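Local coordinates for D-isomer specific 2-hydroxyacid dehydrogenase family protein (Aeromonas salmonicida subsp. salmonicida, PDB 3HG7), which probably acts as an NAD-dependent oxidoreductase of the D-isomer specific 2-hydroxyacid dehydrogenase family, at residues P119-Q124 / W130-Y135. The protein carries 1 engineered substitution. Numbering follows the deposited sequence.
Sequences PLYREQ and WQSHPY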
ATOM      1  N   PRO A 119     -18.923 -13.401  -7.637  1.00  9.33           N
ATOM      2  CA  PRO A 119     -19.717 -12.506  -8.492  1.00 11.65           C
ATOM      3  C   PRO A 119     -20.662 -13.279  -9.420  1.00 11.34           C
ATOM      4  O   PRO A 119     -21.772 -12.826  -9.688  1.00 12.45           O
ATOM      5  CB  PRO A 119     -18.640 -11.709  -9.259  1.00 10.94           C
ATOM      6  CG  PRO A 119     -17.410 -11.796  -8.407  1.00 14.57           C
ATOM      7  CD  PRO A 119     -17.477 -13.245  -7.870  1.00  9.19           C
ATOM      8  N   LEU A 120     -20.244 -14.448  -9.876  1.00 11.48           N
ATOM      9  CA  LEU A 120     -21.108 -15.273 -10.716  1.00 11.03           C
ATOM     10  C   LEU A 120     -22.340 -15.675  -9.921  1.00 10.34           C
ATOM     11  O   LEU A 120     -23.473 -15.586 -10.394  1.00 11.00           O
ATOM     12  CB  LEU A 120     -20.336 -16.521 -11.210  1.00 12.32           C
ATOM     13  CG  LEU A 120     -21.111 -17.618 -11.929  1.00 11.54           C
ATOM     14  CD1 LEU A 120     -20.165 -18.504 -12.703  1.00 14.39           C
ATOM     15  CD2 LEU A 120     -21.849 -18.531 -10.966  1.00 13.62           C
ATOM     16  N   TYR A 121     -22.132 -16.093  -8.667  1.00  9.89           N
ATOM     17  CA  TYR A 121     -23.256 -16.538  -7.843  1.00  9.00           C
ATOM     18  C   TYR A 121     -24.205 -15.417  -7.509  1.00  9.25           C
ATOM     19  O   TYR A 121     -25.404 -15.642  -7.466  1.00 10.93           O
ATOM     20  CB  TYR A 121     -22.766 -17.301  -6.587  1.00  7.92           C
ATOM     21  CG  TYR A 121     -22.225 -18.639  -7.014  1.00  6.64           C
ATOM     22  CD1 TYR A 121     -23.077 -19.623  -7.549  1.00  8.03           C
ATOM     23  CD2 TYR A 121     -20.856 -18.905  -6.966  1.00  7.73           C
ATOM     24  CE1 TYR A 121     -22.565 -20.837  -7.991  1.00  8.30           C
ATOM     25  CE2 TYR A 121     -20.345 -20.092  -7.408  1.00  8.34           C
ATOM     26  CZ  TYR A 121     -21.190 -21.069  -7.916  1.00  6.58           C
ATOM     27  OH  TYR A 121     -20.613 -22.252  -8.323  1.00 10.17           O
ATOM     28  N   ARG A 122     -23.664 -14.216  -7.315  1.00 10.41           N
ATOM     29  CA  ARG A 122     -24.472 -13.026  -7.091  1.00 12.99           C
ATOM     30  C   ARG A 122     -25.379 -12.763  -8.335  1.00 13.43           C
ATOM     31  O   ARG A 122     -26.583 -12.484  -8.204  1.00 13.52           O
ATOM     32  CB  ARG A 122     -23.523 -11.873  -6.772  1.00 17.31           C
ATOM     33  CG  ARG A 122     -24.151 -10.552  -6.487  1.00 34.07           C
ATOM     34  CD  ARG A 122     -23.041  -9.485  -6.360  1.00 22.48           C
ATOM     35  NE  ARG A 122     -23.543  -8.167  -6.756  1.00 35.63           N
ATOM     36  CZ  ARG A 122     -24.233  -7.364  -5.952  1.00 25.23           C
ATOM     37  NH1 ARG A 122     -24.643  -6.168  -6.393  1.00 36.25           N
ATOM     38  NH2 ARG A 122     -24.503  -7.738  -4.702  1.00 36.20           N
ATOM     39  N   GLU A 123     -24.785 -12.867  -9.528  1.00 13.30           N
ATOM     40  CA  GLU A 123     -25.526 -12.686 -10.783  1.00 15.15           C
ATOM     41  C   GLU A 123     -26.554 -13.801 -10.974  1.00 13.69           C
ATOM     42  O   GLU A 123     -27.675 -13.540 -11.410  1.00 13.21           O
ATOM     43  CB  GLU A 123     -24.575 -12.576 -11.992  1.00 18.03           C
ATOM     44  CG  GLU A 123     -23.654 -11.329 -12.049  1.00 23.29           C
ATOM     45  CD  GLU A 123     -24.394  -9.978 -12.116  1.00 21.54           C
ATOM     46  OE1 GLU A 123     -25.554  -9.913 -12.585  1.00 24.09           O
ATOM     47  OE2 GLU A 123     -23.800  -8.972 -11.672  1.00 26.24           O
ATOM     48  N   GLN A 124     -26.216 -15.045 -10.628  1.00 12.70           N
ATOM     49  CA  GLN A 124     -27.223 -16.109 -10.699  1.00 13.51           C
ATOM     50  C   GLN A 124     -28.391 -15.886  -9.737  1.00 14.66           C
ATOM     51  O   GLN A 124     -29.538 -16.281 -10.000  1.00 14.67           O
ATOM     52  CB  GLN A 124     -26.600 -17.487 -10.491  1.00 13.08           C
ATOM     53  CG  GLN A 124     -25.663 -17.829 -11.642  1.00 12.41           C
ATOM     54  CD  GLN A 124     -25.215 -19.278 -11.671  1.00 13.11           C
ATOM     55  OE1 GLN A 124     -24.702 -19.731 -12.700  1.00 13.36           O
ATOM     56  NE2 GLN A 124     -25.405 -20.025 -10.567  1.00 11.21           N
ATOM     57  N   TRP A 130     -30.463 -21.560  -9.663  1.00 14.24           N
ATOM     58  CA  TRP A 130     -29.679 -22.467  -8.821  1.00 13.21           C
ATOM     59  C   TRP A 130     -28.770 -23.296  -9.718  1.00 12.95           C
ATOM     60  O   TRP A 130     -29.250 -24.188 -10.447  1.00 13.81           O
ATOM     61  CB  TRP A 130     -30.620 -23.373  -8.030  1.00 13.58           C
ATOM     62  CG  TRP A 130     -29.952 -24.403  -7.125  1.00 14.89           C
ATOM     63  CD1 TRP A 130     -29.409 -25.601  -7.504  1.00 15.11           C
ATOM     64  CD2 TRP A 130     -29.852 -24.351  -5.697  1.00 14.79           C
ATOM     65  NE1 TRP A 130     -28.943 -26.279  -6.401  1.00 14.87           N
ATOM     66  CE2 TRP A 130     -29.207 -25.536  -5.277  1.00 14.63           C
ATOM     67  CE3 TRP A 130     -30.234 -23.409  -4.732  1.00 14.54           C
ATOM     68  CZ2 TRP A 130     -28.936 -25.809  -3.930  1.00 14.69           C
ATOM     69  CZ3 TRP A 130     -29.968 -23.687  -3.372  1.00 15.36           C
ATOM     70  CH2 TRP A 130     -29.309 -24.862  -2.992  1.00 15.18           C
ATOM     71  N   GLN A 131     -27.468 -23.035  -9.675  1.00 12.48           N
ATOM     72  CA  GLN A 131     -26.531 -23.839 -10.497  1.00 12.22           C
ATOM     73  C   GLN A 131     -25.113 -23.748  -9.986  1.00 10.15           C
ATOM     74  O   GLN A 131     -24.532 -22.668  -9.953  1.00  9.58           O
ATOM     75  CB  GLN A 131     -26.522 -23.388 -11.955  1.00 14.11           C
ATOM     76  CG  GLN A 131     -25.565 -24.229 -12.841  1.00 20.63           C
ATOM     77  CD  GLN A 131     -25.927 -25.732 -12.908  1.00 16.49           C
ATOM     78  OE1 GLN A 131     -27.032 -26.107 -13.319  1.00 21.68           O
ATOM     79  NE2 GLN A 131     -24.984 -26.599 -12.504  1.00 21.82           N
ATOM     80  N   SER A 132     -24.579 -24.894  -9.587  1.00  9.51           N
ATOM     81  CA  SER A 132     -23.208 -24.948  -9.116  1.00 10.03           C
ATOM     82  C   SER A 132     -22.260 -25.125 -10.292  1.00 10.43           C
ATOM     83  O   SER A 132     -22.619 -25.761 -11.286  1.00 11.57           O
ATOM     84  CB  SER A 132     -23.053 -26.107  -8.126  1.00 12.02           C
ATOM     85  OG  SER A 132     -21.750 -26.076  -7.549  1.00 17.59           O
ATOM     86  N   HIS A 133     -21.043 -24.620 -10.155  1.00 10.12           N
ATOM     87  CA  HIS A 133     -19.958 -24.746 -11.142  1.00 10.20           C
ATOM     88  C   HIS A 133     -18.689 -25.294 -10.490  1.00 11.99           C
ATOM     89  O   HIS A 133     -18.528 -25.156  -9.286  1.00 12.49           O
ATOM     90  CB  HIS A 133     -19.653 -23.370 -11.741  1.00 10.60           C
ATOM     91  CG  HIS A 133     -20.859 -22.749 -12.370  1.00 13.17           C
ATOM     92  ND1 HIS A 133     -21.191 -22.953 -13.699  1.00 11.66           N
ATOM     93  CD2 HIS A 133     -21.900 -22.074 -11.820  1.00 11.82           C
ATOM     94  CE1 HIS A 133     -22.364 -22.382 -13.943  1.00 13.87           C
ATOM     95  NE2 HIS A 133     -22.797 -21.816 -12.824  1.00 12.58           N
ATOM     96  N   PRO A 134     -17.774 -25.864 -11.289  1.00 11.34           N
ATOM     97  CA  PRO A 134     -16.523 -26.363 -10.712  1.00 10.68           C
ATOM     98  C   PRO A 134     -15.685 -25.266 -10.055  1.00 10.25           C
ATOM     99  O   PRO A 134     -15.631 -24.126 -10.497  1.00 11.85           O
ATOM    100  CB  PRO A 134     -15.745 -26.905 -11.915  1.00 12.06           C
ATOM    101  CG  PRO A 134     -16.660 -26.870 -13.070  1.00 17.47           C
ATOM    102  CD  PRO A 134     -17.946 -26.270 -12.704  1.00 11.86           C
ATOM    103  N   TYR A 135     -14.978 -25.661  -9.013  1.00  9.54           N
ATOM    104  CA  TYR A 135     -13.988 -24.793  -8.413  1.00  8.97           C
ATOM    105  C   TYR A 135     -12.903 -25.671  -7.800  1.00  9.52           C
ATOM    106  O   TYR A 135     -13.042 -26.904  -7.736  1.00  7.59           O
ATOM    107  CB  TYR A 135     -14.640 -23.880  -7.386  1.00 10.10           C
ATOM    108  CG  TYR A 135     -15.191 -24.567  -6.152  1.00  7.67           C
ATOM    109  CD1 TYR A 135     -14.364 -24.780  -5.011  1.00 11.49           C
ATOM    110  CD2 TYR A 135     -16.514 -24.938  -6.078  1.00 11.22           C
ATOM    111  CE1 TYR A 135     -14.889 -25.384  -3.864  1.00  8.04           C
ATOM    112  CE2 TYR A 135     -17.034 -25.549  -4.931  1.00  8.99           C
ATOM    113  CZ  TYR A 135     -16.218 -25.720  -3.831  1.00 11.08           C
ATOM    114  OH  TYR A 135     -16.756 -26.307  -2.724  1.00  9.97           O
TER
HETATM  115  O   HOH W   1     -18.163 -22.514  -8.325  1.00 12.64           O
HETATM  116  O   HOH W   2     -26.811 -20.285  -8.019  1.00 11.55           O
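The amide of Gln124 bridges two points of the loop that folds back along its helix. Its OE1 takes the N-H of His133 NE2 at 2.8 Å, tilted 23° from the carbonyl plane, and its NE2 gives a hydrogen to Gln131 O at 2.9 Å, on a lone pair and nearly in the amide plane. With both ends engaged, the amide's rotation is fixed; water 2 also accepts from NE2. The chain gets there by running extended beyond CG (chi2 -168°). The Tyr121 side chain reaches the backbone of His133, where its OH accepts from His133 N at 3.0 Å; the OH also makes a suspiciously short 2.5 Å contact to water 1, which in turn donates to His133 O. Gln131 O lies at the edge of the Tyr121 ring, 3.3 Å from CE1. The two methyls of Leu120 each cover a different ring: CD2 sits over the centre of the Tyr121 face, and CD1 makes a CH-pi contact over one face of His133, 4.2 Å from its centroid. Away from the helix, Gln131 bends at chi2 (61°) and turns its NE2 back to Ser132 O. This surface contact, far from the chain's centre, ties helix 118-126 to the irregular segment leading to strand 142-146, first in chain order of the parallel Rossmann-type sheet.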